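PDB 2J5Z: ficolin-3 from Homo sapiens, which is a lectin that binds galactose through its fibrinogen-like domain and probably serves in innate immune recognition. Local coordinates for residues 126-134 / 145-153. Residues are numbered along the deposited sequence; the frame is centred on the assembly and turned at random.
Sequences VDHYQLALG and LSLHSGRPF
Leu131 pairs through its backbone with the loop 145-153: its N donates to Arg151 O at 3.0 Å, and its O accepts from Gly150 N at 2.7 Å. A third main-chain bond, Phe153 N to His128 O, extends the antiparallel pairing past Pro152. Gly150 sits in a type II turn from His148 to Arg151, with a positive phi of 89° that suits glycine. Next along strand 131-133, a serine side chain takes over from the backbone. Ser149 holds OG anti to its own N (chi1 -173°), which brings the hydroxyl to Leu133 N at 3.1 Å with an N-H...O angle of 161°. Its CB lies against Leu133 CB.

Leu133 and Leu145 cross at about a right angle. Leu133 CD2 reaches Leu145 CG at 3.7 Å and also rests on the Leu145 carbonyl. Leu131 CD2 lies 4.3 Å from Leu145 CG and also touches the His148 carbonyl. Leu131 also packs on Phe120 and Leu122 of strand 112-122. At the other end, His128 CB meets Pro152 CB at 3.5 Å. The His128 ring stacks with His160. Gln130 runs extended alongside the turn, and its CD lies 3.4 Å from Gly150 O. Arg151 turns back to its own segment, where NE donates to Leu147 O at 2.9 Å, nearly in the guanidinium plane. One water joins Gly134 O and Ser146 OG; Asp143 also bonds that hydroxyl.

The contact lays an irregular loop beside strand 131-133, an edge strand of the fibrinogen-like domain whose other neighbour is strand 112-122. Leu131, Leu133 and Leu145 supply much of the apolar contact. Three of the four direct hydrogen bonds are main chain to main chain; the fourth uses Ser149 OG as acceptor, and no salt bridge joins the segments.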
loop_
_atom_site.group_PDB
_atom_site.type_symbol
_atom_site.label_atom_id
_atom_site.label_comp_id
_atom_site.label_asym_id
_atom_site.label_seq_id
_atom_site.Cartn_x
_atom_site.Cartn_y
_atom_site.Cartn_z
ATOM N N VAL A 126 -19.382 8.055 26.513
ATOM C CA VAL A 126 -20.243 7.929 27.693
ATOM C C VAL A 126 -21.443 7.026 27.411
ATOM O O VAL A 126 -21.937 6.316 28.298
ATOM C CB VAL A 126 -20.776 9.288 28.169
ATOM C CG1 VAL A 126 -21.869 9.803 27.245
ATOM C CG2 VAL A 126 -21.316 9.154 29.600
ATOM N N ASP A 127 -21.913 7.069 26.169
ATOM C CA ASP A 127 -23.025 6.246 25.720
ATOM C C ASP A 127 -22.525 4.956 25.057
ATOM O O ASP A 127 -23.265 4.271 24.347
ATOM C CB ASP A 127 -23.920 7.047 24.775
ATOM C CG ASP A 127 -24.693 8.144 25.489
ATOM O OD1 ASP A 127 -25.355 7.850 26.509
ATOM O OD2 ASP A 127 -24.653 9.297 25.032
ATOM N N HIS A 128 -21.261 4.630 25.297
ATOM C CA HIS A 128 -20.679 3.380 24.841
ATOM C C HIS A 128 -20.705 3.241 23.321
ATOM O O HIS A 128 -20.834 2.138 22.803
ATOM C CB HIS A 128 -21.401 2.194 25.473
ATOM C CG HIS A 128 -21.620 2.350 26.943
ATOM N ND1 HIS A 128 -20.582 2.533 27.832
ATOM C CD2 HIS A 128 -22.755 2.365 27.680
ATOM C CE1 HIS A 128 -21.069 2.656 29.054
ATOM N NE2 HIS A 128 -22.385 2.561 28.989
ATOM N N TYR A 129 -20.598 4.367 22.627
ATOM C CA TYR A 129 -20.535 4.379 21.149
ATOM C C TYR A 129 -21.736 3.667 20.567
ATOM O O TYR A 129 -21.635 2.948 19.561
ATOM C CB TYR A 129 -19.201 3.805 20.616
ATOM C CG TYR A 129 -17.989 4.616 21.038
ATOM C CD1 TYR A 129 -17.853 5.948 20.651
ATOM C CD2 TYR A 129 -16.965 4.035 21.803
ATOM C CE1 TYR A 129 -16.748 6.708 21.034
ATOM C CE2 TYR A 129 -15.836 4.794 22.188
ATOM C CZ TYR A 129 -15.749 6.120 21.802
ATOM O OH TYR A 129 -14.659 6.862 22.166
ATOM N N GLN A 130 -22.881 3.902 21.200
ATOM C CA GLN A 130 -24.149 3.308 20.786
ATOM C C GLN A 130 -24.411 3.589 19.301
ATOM O O GLN A 130 -24.212 4.702 18.813
ATOM C CB GLN A 130 -25.275 3.866 21.660
ATOM C CG GLN A 130 -26.681 3.390 21.315
ATOM C CD GLN A 130 -27.721 4.003 22.247
ATOM O OE1 GLN A 130 -27.602 3.921 23.476
ATOM N NE2 GLN A 130 -28.740 4.618 21.669
ATOM N N LEU A 131 -24.882 2.573 18.590
ATOM C CA LEU A 131 -25.183 2.722 17.173
ATOM C C LEU A 131 -26.508 3.435 16.966
ATOM O O LEU A 131 -27.520 3.085 17.594
ATOM C CB LEU A 131 -25.269 1.346 16.510
ATOM C CG LEU A 131 -25.659 1.327 15.019
ATOM C CD1 LEU A 131 -24.659 2.082 14.142
ATOM C CD2 LEU A 131 -25.752 -0.117 14.584
ATOM N N ALA A 132 -26.493 4.441 16.102
ATOM C CA ALA A 132 -27.736 5.037 15.581
ATOM C C ALA A 132 -27.801 4.791 14.065
ATOM O O ALA A 132 -27.134 5.470 13.276
ATOM C CB ALA A 132 -27.790 6.526 15.886
ATOM N N LEU A 133 -28.595 3.799 13.673
ATOM C CA LEU A 133 -28.643 3.376 12.277
ATOM C C LEU A 133 -29.952 3.801 11.624
ATOM O O LEU A 133 -31.015 3.608 12.203
ATOM C CB LEU A 133 -28.491 1.851 12.206
ATOM C CG LEU A 133 -28.259 1.253 10.825
ATOM C CD1 LEU A 133 -26.857 1.589 10.325
ATOM C CD2 LEU A 133 -28.503 -0.266 10.877
ATOM N N GLY A 134 -29.850 4.378 10.424
ATOM C CA GLY A 134 -31.006 4.709 9.589
ATOM C C GLY A 134 -31.631 3.473 8.965
ATOM O O GLY A 134 -31.145 2.352 9.135
ATOM N N LEU A 145 -28.339 -5.572 10.284
ATOM C CA LEU A 145 -27.780 -4.586 11.195
ATOM C C LEU A 145 -28.848 -3.804 11.971
ATOM O O LEU A 145 -28.538 -3.211 12.994
ATOM C CB LEU A 145 -26.854 -3.623 10.444
ATOM C CG LEU A 145 -25.826 -2.824 11.264
ATOM C CD1 LEU A 145 -24.903 -3.747 12.049
ATOM C CD2 LEU A 145 -25.012 -1.912 10.362
ATOM N N SER A 146 -30.103 -3.841 11.524
ATOM C CA SER A 146 -31.148 -3.049 12.186
ATOM C C SER A 146 -31.346 -3.458 13.632
ATOM O O SER A 146 -31.560 -2.605 14.495
ATOM C CB SER A 146 -32.481 -3.139 11.438
ATOM O OG SER A 146 -32.398 -2.477 10.197
ATOM N N LEU A 147 -31.274 -4.760 13.896
ATOM C CA LEU A 147 -31.371 -5.284 15.264
ATOM C C LEU A 147 -30.378 -4.581 16.187
ATOM O O LEU A 147 -30.643 -4.358 17.365
ATOM C CB LEU A 147 -31.113 -6.805 15.288
ATOM C CG LEU A 147 -30.774 -7.411 16.662
ATOM C CD1 LEU A 147 -31.975 -7.389 17.612
ATOM C CD2 LEU A 147 -30.184 -8.823 16.581
ATOM N N HIS A 148 -29.228 -4.220 15.630
ATOM C CA HIS A 148 -28.148 -3.674 16.421
ATOM C C HIS A 148 -28.266 -2.178 16.653
ATOM O O HIS A 148 -27.572 -1.622 17.501
ATOM C CB HIS A 148 -26.812 -4.054 15.788
ATOM C CG HIS A 148 -26.524 -5.514 15.911
ATOM N ND1 HIS A 148 -26.721 -6.401 14.878
ATOM C CD2 HIS A 148 -26.129 -6.248 16.971
ATOM C CE1 HIS A 148 -26.426 -7.623 15.290
ATOM N NE2 HIS A 148 -26.066 -7.557 16.556
ATOM N N SER A 149 -29.171 -1.536 15.933
ATOM C CA SER A 149 -29.373 -0.103 16.136
ATOM C C SER A 149 -29.895 0.160 17.542
ATOM O O SER A 149 -30.748 -0.577 18.028
ATOM C CB SER A 149 -30.342 0.473 15.117
ATOM O OG SER A 149 -30.383 1.892 15.251
ATOM N N GLY A 150 -29.372 1.192 18.198
ATOM C CA GLY A 150 -29.800 1.527 19.558
ATOM C C GLY A 150 -29.016 0.824 20.649
ATOM O O GLY A 150 -29.277 1.031 21.847
ATOM N N ARG A 151 -28.050 -0.006 20.257
ATOM C CA ARG A 151 -27.318 -0.803 21.223
ATOM C C ARG A 151 -25.905 -0.281 21.418
ATOM O O ARG A 151 -25.309 0.242 20.481
ATOM C CB ARG A 151 -27.304 -2.276 20.804
ATOM C CG ARG A 151 -28.707 -2.855 20.725
ATOM C CD ARG A 151 -28.744 -4.292 20.295
ATOM N NE ARG A 151 -30.132 -4.727 20.187
ATOM C CZ ARG A 151 -30.855 -5.173 21.211
ATOM N NH1 ARG A 151 -30.314 -5.277 22.425
ATOM N NH2 ARG A 151 -32.119 -5.537 21.015
ATOM N N PRO A 152 -25.385 -0.395 22.650
ATOM C CA PRO A 152 -24.020 0.034 22.934
ATOM C C PRO A 152 -23.021 -0.937 22.321
ATOM O O PRO A 152 -23.362 -2.072 22.024
ATOM C CB PRO A 152 -23.945 -0.038 24.465
ATOM C CG PRO A 152 -24.906 -1.147 24.813
ATOM C CD PRO A 152 -26.051 -0.946 23.850
ATOM N N PHE A 153 -21.797 -0.474 22.116
ATOM C CA PHE A 153 -20.721 -1.341 21.667
ATOM C C PHE A 153 -20.228 -2.125 22.882
ATOM O O PHE A 153 -20.161 -1.567 23.992
ATOM C CB PHE A 153 -19.601 -0.450 21.112
ATOM C CG PHE A 153 -18.658 -1.151 20.174
ATOM C CD1 PHE A 153 -19.036 -1.432 18.872
ATOM C CD2 PHE A 153 -17.365 -1.475 20.583
ATOM C CE1 PHE A 153 -18.165 -2.044 17.990
ATOM C CE2 PHE A 153 -16.480 -2.097 19.704
ATOM C CZ PHE A 153 -16.877 -2.382 18.407
HETATM O O HOH W 1 -32.236 0.319 10.525
#